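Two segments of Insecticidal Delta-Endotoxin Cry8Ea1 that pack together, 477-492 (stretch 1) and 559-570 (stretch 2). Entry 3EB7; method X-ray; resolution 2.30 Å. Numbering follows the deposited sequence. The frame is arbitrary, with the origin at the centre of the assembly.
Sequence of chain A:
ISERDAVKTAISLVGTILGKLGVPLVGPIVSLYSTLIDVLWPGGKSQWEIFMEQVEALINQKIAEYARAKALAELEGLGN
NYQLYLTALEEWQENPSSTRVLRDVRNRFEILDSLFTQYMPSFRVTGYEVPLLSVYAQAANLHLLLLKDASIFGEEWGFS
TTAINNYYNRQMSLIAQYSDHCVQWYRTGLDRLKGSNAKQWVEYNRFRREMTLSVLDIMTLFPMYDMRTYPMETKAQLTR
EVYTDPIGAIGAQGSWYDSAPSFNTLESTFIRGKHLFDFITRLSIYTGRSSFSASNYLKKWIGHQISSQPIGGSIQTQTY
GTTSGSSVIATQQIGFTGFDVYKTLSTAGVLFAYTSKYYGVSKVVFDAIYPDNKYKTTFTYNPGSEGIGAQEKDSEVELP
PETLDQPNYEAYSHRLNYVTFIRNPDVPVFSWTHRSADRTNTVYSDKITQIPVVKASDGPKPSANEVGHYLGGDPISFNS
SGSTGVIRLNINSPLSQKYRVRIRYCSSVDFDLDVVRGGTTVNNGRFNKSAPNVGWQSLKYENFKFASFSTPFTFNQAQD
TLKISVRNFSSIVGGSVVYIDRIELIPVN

Stretch 1 477-492: SFNSSGSTGVIRLNIN
Stretch 2, residues 559-570: QDTLKISVRNFS

The register between the two stretches slips by one residue, and a threonine side chain spans the slip. One ladder pairs Gly482 with Val566 and Ser483 with Ser565. The other pairs Ile487 with Leu562, Arg488 with Thr561, Leu489 with Asp560 and Asn490 with Gln559. Both are antiparallel. Stretch 2 stays a continuous strand from 559 to 567, so the extra residue lies in stretch 1. There Thr484, Gly485 and Val486 share phi near -67°, with psi 172°, 171° and 116°.

Thr484 N donates to Ile564 O at 2.8 Å. Ile564 N would lack a backbone partner here, and it donates to Thr484 OG1 at 3.0 Å, nearly straight at 175°. Chi1 of Thr484 is p, and the same OG1 donates to Gly485 O at 3.0 Å.

In the first ladder, Gly482 N donates to Val566 O at 2.9 Å and Val566 N to Gly482 O at 2.8 Å. Gly482 is almost fully extended (phi/psi -177/-175). A CB on it would sit 3.1 Å from Phe478 CD2, so glycine leaves room for that ring. Ser483 and Ser565, both m, lie on the same sheet face with CA atoms 4.2 Å apart. Their hydroxyls, Ser483 OG and Ser565 OG, hydrogen-bond at 2.9 Å.

In the second ladder, Ile487 N donates to Leu562 O and Leu562 N to Ile487 O, both at 2.9 Å. Leu489 N donates to Asp560 O at 2.8 Å; the return bond, Asp560 N to Leu489 O, is 3.2 Å. The axes of strands 487-491 and 559-567 run at 138° and approach to 4.7 Å.

Ile487, Leu489, Asp560 and Leu562 share one face and are buried. Leu489 (m, t) brings CD1 to 3.7 Å from Leu562 CD2. Leu562 is off-rotamer, with chi1 -126° and chi2 34°. Buried Asp560 is not left unpaired: its OD1 accepts from Thr561 N at 3.0 Å.

Arg488, Asn490, Gln559 and Thr561 take the other, more exposed face, where polar groups suit. Gln559 NE2 donates to Asn490 OD1 at 3.0 Å. Arg488 lays its guanidinium along stretch 2, with NH1 3.4 Å from Gln559 CB. Val486 (t) brings CG1 to 3.4 Å from Thr561 CG2.

At the far end the packing is aromatic. Val566 (m) sets CG2 over one face of the buried Phe478 ring, 4.0 Å from its centroid. Phe478 and Phe569 are both m, and Phe478 CB lies 4.0 Å from Phe569 CZ. Together the stretches bury 1027 Å².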

# COMPACT_ATOMS: atom_id res chain seq x y z
N SER A 477 9.13 -7.83 -14.85
CA SER A 477 8.69 -8.14 -16.24
C SER A 477 9.77 -8.83 -17.08
O SER A 477 10.94 -8.51 -16.93
CB SER A 477 8.28 -6.86 -16.98
OG SER A 477 7.37 -6.09 -16.19
N PHE A 478 9.38 -9.74 -17.96
CA PHE A 478 10.31 -10.31 -18.95
C PHE A 478 9.72 -10.21 -20.35
O PHE A 478 8.59 -10.62 -20.56
CB PHE A 478 10.67 -11.75 -18.62
CG PHE A 478 11.18 -11.93 -17.22
CD1 PHE A 478 10.30 -12.15 -16.16
CD2 PHE A 478 12.54 -11.84 -16.95
CE1 PHE A 478 10.78 -12.26 -14.84
CE2 PHE A 478 13.03 -11.98 -15.64
CZ PHE A 478 12.15 -12.18 -14.59
N ASN A 479 10.48 -9.61 -21.26
CA ASN A 479 10.17 -9.64 -22.69
C ASN A 479 10.90 -10.79 -23.38
O ASN A 479 10.66 -11.07 -24.54
CB ASN A 479 10.53 -8.31 -23.36
CG ASN A 479 9.61 -7.17 -22.98
OD1 ASN A 479 10.07 -6.11 -22.55
ND2 ASN A 479 8.30 -7.38 -23.13
N SER A 480 11.76 -11.47 -22.63
CA SER A 480 12.48 -12.65 -23.08
C SER A 480 12.98 -13.37 -21.85
O SER A 480 12.76 -12.91 -20.74
CB SER A 480 13.67 -12.26 -23.97
OG SER A 480 14.62 -11.49 -23.23
N SER A 481 13.68 -14.47 -22.06
CA SER A 481 14.11 -15.35 -21.00
C SER A 481 14.96 -14.63 -19.98
O SER A 481 15.84 -13.86 -20.35
CB SER A 481 14.95 -16.50 -21.59
OG SER A 481 14.18 -17.17 -22.56
N GLY A 482 14.72 -14.92 -18.71
CA GLY A 482 15.53 -14.30 -17.68
C GLY A 482 15.12 -14.84 -16.34
O GLY A 482 14.28 -15.74 -16.25
N SER A 483 15.71 -14.29 -15.29
CA SER A 483 15.45 -14.71 -13.92
C SER A 483 15.14 -13.50 -13.06
O SER A 483 15.57 -12.38 -13.36
CB SER A 483 16.67 -15.41 -13.36
OG SER A 483 16.89 -16.61 -14.06
N THR A 484 14.39 -13.73 -11.98
CA THR A 484 14.30 -12.74 -10.93
C THR A 484 15.67 -12.69 -10.30
O THR A 484 16.53 -13.50 -10.62
CB THR A 484 13.30 -13.15 -9.82
OG1 THR A 484 13.74 -14.37 -9.21
CG2 THR A 484 11.87 -13.28 -10.37
N GLY A 485 15.88 -11.73 -9.40
CA GLY A 485 17.08 -11.75 -8.56
C GLY A 485 17.06 -12.91 -7.57
O GLY A 485 16.05 -13.65 -7.42
N VAL A 486 18.20 -13.09 -6.91
CA VAL A 486 18.26 -13.90 -5.73
C VAL A 486 17.45 -13.22 -4.61
O VAL A 486 17.77 -12.10 -4.20
CB VAL A 486 19.70 -14.05 -5.29
CG1 VAL A 486 19.79 -15.00 -4.13
CG2 VAL A 486 20.55 -14.56 -6.48
N ILE A 487 16.37 -13.89 -4.19
CA ILE A 487 15.58 -13.46 -3.07
C ILE A 487 16.14 -14.15 -1.82
O ILE A 487 16.17 -15.39 -1.73
CB ILE A 487 14.08 -13.82 -3.21
CG1 ILE A 487 13.51 -13.26 -4.51
CG2 ILE A 487 13.27 -13.36 -1.94
CD1 ILE A 487 12.13 -13.72 -4.77
N ARG A 488 16.59 -13.32 -0.88
CA ARG A 488 17.23 -13.79 0.35
C ARG A 488 16.18 -13.95 1.44
O ARG A 488 15.34 -13.05 1.63
CB ARG A 488 18.32 -12.81 0.74
CG ARG A 488 18.31 -12.41 2.21
CD ARG A 488 19.70 -12.66 2.85
NE ARG A 488 20.21 -13.97 2.42
CZ ARG A 488 19.88 -15.11 3.01
NH1 ARG A 488 19.04 -15.11 4.07
NH2 ARG A 488 20.40 -16.25 2.53
N LEU A 489 16.21 -15.09 2.10
CA LEU A 489 15.13 -15.48 3.02
C LEU A 489 15.58 -15.88 4.44
O LEU A 489 16.69 -16.39 4.64
CB LEU A 489 14.35 -16.65 2.43
CG LEU A 489 13.82 -16.67 0.99
CD1 LEU A 489 13.38 -18.11 0.69
CD2 LEU A 489 12.66 -15.66 0.82
N ASN A 490 14.71 -15.65 5.42
CA ASN A 490 14.94 -16.12 6.76
C ASN A 490 13.89 -17.16 7.11
O ASN A 490 12.70 -16.82 7.21
CB ASN A 490 15.04 -14.97 7.78
CG ASN A 490 16.39 -14.23 7.68
OD1 ASN A 490 17.41 -14.71 8.20
ND2 ASN A 490 16.40 -13.08 6.97
N ILE A 491 14.34 -18.43 7.23
CA ILE A 491 13.38 -19.54 7.39
C ILE A 491 13.16 -19.80 8.90
O ILE A 491 14.12 -20.09 9.65
CB ILE A 491 13.80 -20.87 6.62
CG1 ILE A 491 14.37 -20.64 5.19
CG2 ILE A 491 12.68 -21.92 6.64
CD1 ILE A 491 13.48 -19.88 4.22
N ASN A 492 11.91 -19.67 9.35
CA ASN A 492 11.55 -20.04 10.72
C ASN A 492 11.53 -21.56 10.94
O ASN A 492 11.39 -22.36 10.00
CB ASN A 492 10.20 -19.45 11.10
CG ASN A 492 10.26 -17.96 11.42
OD1 ASN A 492 11.32 -17.33 11.45
ND2 ASN A 492 9.10 -17.39 11.67
N GLN A 559 19.07 -19.36 6.55
CA GLN A 559 19.27 -18.27 5.63
C GLN A 559 19.40 -18.93 4.26
O GLN A 559 20.47 -19.44 3.93
CB GLN A 559 20.57 -17.53 5.97
CG GLN A 559 20.44 -16.49 7.09
CD GLN A 559 20.30 -17.12 8.46
OE1 GLN A 559 21.30 -17.61 9.03
NE2 GLN A 559 19.06 -17.09 9.02
N ASP A 560 18.30 -18.95 3.50
CA ASP A 560 18.25 -19.61 2.20
C ASP A 560 17.85 -18.62 1.09
O ASP A 560 17.54 -17.45 1.36
CB ASP A 560 17.32 -20.85 2.25
CG ASP A 560 17.88 -22.07 1.48
OD1 ASP A 560 18.65 -21.94 0.50
OD2 ASP A 560 17.54 -23.20 1.83
N THR A 561 17.91 -19.07 -0.16
CA THR A 561 17.57 -18.20 -1.26
C THR A 561 16.53 -18.85 -2.11
O THR A 561 16.39 -20.06 -2.07
CB THR A 561 18.77 -17.88 -2.15
OG1 THR A 561 19.34 -19.11 -2.58
CG2 THR A 561 19.82 -17.10 -1.40
N LEU A 562 15.79 -18.03 -2.86
CA LEU A 562 14.85 -18.49 -3.86
C LEU A 562 15.05 -17.66 -5.12
O LEU A 562 15.46 -16.51 -5.06
CB LEU A 562 13.44 -18.32 -3.32
CG LEU A 562 12.44 -19.48 -3.28
CD1 LEU A 562 13.05 -20.87 -3.00
CD2 LEU A 562 11.34 -19.15 -2.25
N LYS A 563 14.78 -18.24 -6.28
CA LYS A 563 14.99 -17.52 -7.52
C LYS A 563 14.08 -18.14 -8.56
O LYS A 563 13.98 -19.36 -8.63
CB LYS A 563 16.48 -17.57 -7.95
CG LYS A 563 16.78 -16.88 -9.29
CD LYS A 563 18.22 -17.06 -9.66
CE LYS A 563 18.29 -17.73 -11.00
NZ LYS A 563 19.49 -18.59 -11.26
N ILE A 564 13.40 -17.30 -9.34
CA ILE A 564 12.47 -17.79 -10.32
C ILE A 564 13.08 -17.53 -11.68
O ILE A 564 13.59 -16.44 -11.95
CB ILE A 564 11.06 -17.09 -10.21
CG1 ILE A 564 10.41 -17.27 -8.81
CG2 ILE A 564 10.10 -17.59 -11.30
CD1 ILE A 564 10.41 -18.68 -8.26
N SER A 565 13.05 -18.56 -12.53
CA SER A 565 13.58 -18.46 -13.89
C SER A 565 12.49 -18.72 -14.91
O SER A 565 11.70 -19.67 -14.74
CB SER A 565 14.71 -19.47 -14.07
OG SER A 565 15.82 -19.13 -13.25
N VAL A 566 12.41 -17.86 -15.93
CA VAL A 566 11.49 -18.05 -17.06
C VAL A 566 12.24 -18.15 -18.42
O VAL A 566 13.28 -17.48 -18.65
CB VAL A 566 10.28 -17.03 -17.10
CG1 VAL A 566 9.48 -17.06 -15.78
CG2 VAL A 566 10.73 -15.62 -17.48
N ARG A 567 11.69 -18.97 -19.31
CA ARG A 567 12.38 -19.53 -20.45
C ARG A 567 11.37 -20.00 -21.52
O ARG A 567 10.19 -20.19 -21.23
CB ARG A 567 13.12 -20.75 -19.90
CG ARG A 567 14.25 -21.26 -20.69
CD ARG A 567 14.91 -22.38 -19.94
NE ARG A 567 15.51 -21.87 -18.72
CZ ARG A 567 15.90 -22.61 -17.68
NH1 ARG A 567 15.77 -23.94 -17.69
NH2 ARG A 567 16.43 -22.01 -16.61
N ASN A 568 11.85 -20.17 -22.75
CA ASN A 568 11.13 -20.88 -23.82
C ASN A 568 9.75 -20.31 -24.07
O ASN A 568 8.73 -20.99 -23.91
CB ASN A 568 11.07 -22.40 -23.47
CG ASN A 568 10.75 -23.29 -24.69
OD1 ASN A 568 10.92 -22.88 -25.85
ND2 ASN A 568 10.29 -24.52 -24.41
N PHE A 569 9.72 -19.04 -24.42
CA PHE A 569 8.48 -18.31 -24.66
C PHE A 569 7.81 -18.86 -25.93
O PHE A 569 8.49 -19.02 -26.95
CB PHE A 569 8.78 -16.82 -24.86
CG PHE A 569 9.09 -16.05 -23.58
CD1 PHE A 569 8.94 -14.65 -23.55
CD2 PHE A 569 9.53 -16.68 -22.41
CE1 PHE A 569 9.24 -13.92 -22.39
CE2 PHE A 569 9.84 -15.96 -21.27
CZ PHE A 569 9.71 -14.59 -21.26
N SER A 570 6.50 -19.12 -25.89
CA SER A 570 5.75 -19.55 -27.08
C SER A 570 5.72 -18.55 -28.27
O SER A 570 5.27 -18.88 -29.36
CB SER A 570 4.32 -19.88 -26.68
OG SER A 570 3.62 -18.70 -26.34